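Local coordinates for protein tonb-dependent siderophore receptor (Acinetobacter baumannii, PDB 5FP1) that probably takes up iron across the outer membrane by binding ferric siderophores, in a TonB-dependent manner, at residues Lys56-Thr59 with Leu60-Leu64. Numbering follows the deposited sequence.
Sequences KVTT and LADAL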
# COMPACT_ATOMS: atom_id res chain seq x y z
N LYS A 56 1.52 -9.56 15.00
CA LYS A 56 2.68 -8.69 15.22
C LYS A 56 3.28 -8.22 13.89
O LYS A 56 4.50 -8.18 13.75
CB LYS A 56 3.76 -9.34 16.10
CG LYS A 56 4.61 -8.33 16.88
CD LYS A 56 5.75 -8.99 17.66
CE LYS A 56 6.74 -7.96 18.20
NZ LYS A 56 6.11 -7.03 19.18
N VAL A 57 2.41 -7.88 12.94
CA VAL A 57 2.91 -7.27 11.69
C VAL A 57 3.51 -5.92 11.97
O VAL A 57 2.94 -5.11 12.72
CB VAL A 57 1.85 -7.19 10.58
CG1 VAL A 57 1.56 -8.57 10.03
CG2 VAL A 57 0.59 -6.51 11.07
N THR A 58 4.68 -5.68 11.41
CA THR A 58 5.40 -4.46 11.70
C THR A 58 5.40 -3.44 10.55
O THR A 58 5.72 -2.28 10.76
CB THR A 58 6.85 -4.74 12.10
OG1 THR A 58 7.56 -5.23 10.97
CG2 THR A 58 6.90 -5.78 13.27
N THR A 59 5.04 -3.89 9.36
CA THR A 59 4.97 -3.00 8.20
C THR A 59 3.60 -3.16 7.53
O THR A 59 2.96 -4.22 7.61
CB THR A 59 6.06 -3.35 7.18
OG1 THR A 59 5.81 -4.65 6.63
CG2 THR A 59 7.46 -3.32 7.80
N LEU A 60 3.17 -2.12 6.85
CA LEU A 60 1.96 -2.21 6.03
C LEU A 60 2.04 -3.36 5.04
O LEU A 60 1.07 -4.09 4.85
CB LEU A 60 1.73 -0.89 5.28
CG LEU A 60 0.55 -0.92 4.29
CD1 LEU A 60 -0.75 -1.10 5.06
CD2 LEU A 60 0.48 0.34 3.44
N ALA A 61 3.19 -3.52 4.39
CA ALA A 61 3.34 -4.54 3.37
C ALA A 61 3.01 -5.92 3.98
O ALA A 61 2.24 -6.70 3.40
CB ALA A 61 4.75 -4.52 2.82
N ASP A 62 3.56 -6.19 5.16
CA ASP A 62 3.27 -7.45 5.84
C ASP A 62 1.78 -7.54 6.22
O ASP A 62 1.15 -8.57 6.02
CB ASP A 62 4.16 -7.62 7.08
CG ASP A 62 5.60 -7.92 6.72
OD1 ASP A 62 5.87 -8.35 5.61
OD2 ASP A 62 6.48 -7.69 7.55
N ALA A 63 1.23 -6.44 6.75
CA ALA A 63 -0.15 -6.41 7.15
C ALA A 63 -1.10 -6.77 6.03
O ALA A 63 -2.14 -7.40 6.27
CB ALA A 63 -0.50 -5.06 7.73
N LEU A 64 -0.78 -6.32 4.83
CA LEU A 64 -1.64 -6.52 3.67
C LEU A 64 -1.74 -7.98 3.25
O LEU A 64 -2.66 -8.34 2.50
CB LEU A 64 -1.13 -5.66 2.50
CG LEU A 64 -1.40 -4.17 2.70
CD1 LEU A 64 -0.71 -3.38 1.59
CD2 LEU A 64 -2.90 -3.88 2.74
O HOH W 1 5.91 -7.85 10.10
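Thr59 and Asp62 meet across the first turn of helix 60-63, a compact example of how a threonine side chain can close the amino-terminal end of a helix. A chi1 of 66° places OG1 of Thr59 between its own backbone N and carbonyl carbon, the side on which Asp62 N lies. OG1 accepts a nearly straight hydrogen bond from that N at 3.1 Å (N-H...O 163°). The backbone adds the first helical bond, Ala63 N to Thr59 O at 2.9 Å. Thr59 is therefore the N-cap of a short helix in the plug domain, which in TonB-dependent receptors fills the lumen of the beta-barrel; the side chains of Thr58 and Thr59 touch Arg200 on barrel strand 197-209. A water extends the polar network: it accepts from Thr58 N at 2.8 Å and donates to Asp62 OD2 at 2.6 Å, tying the carboxylate to the backbone two residues before the helix. Apolar contacts come from Val57, whose two methyls divide the work. CG2 packs on Ala63 CB at 3.8 Å, while CG1 lies against the Asp62-Ala63 peptide, 3.9 Å from Ala63 N.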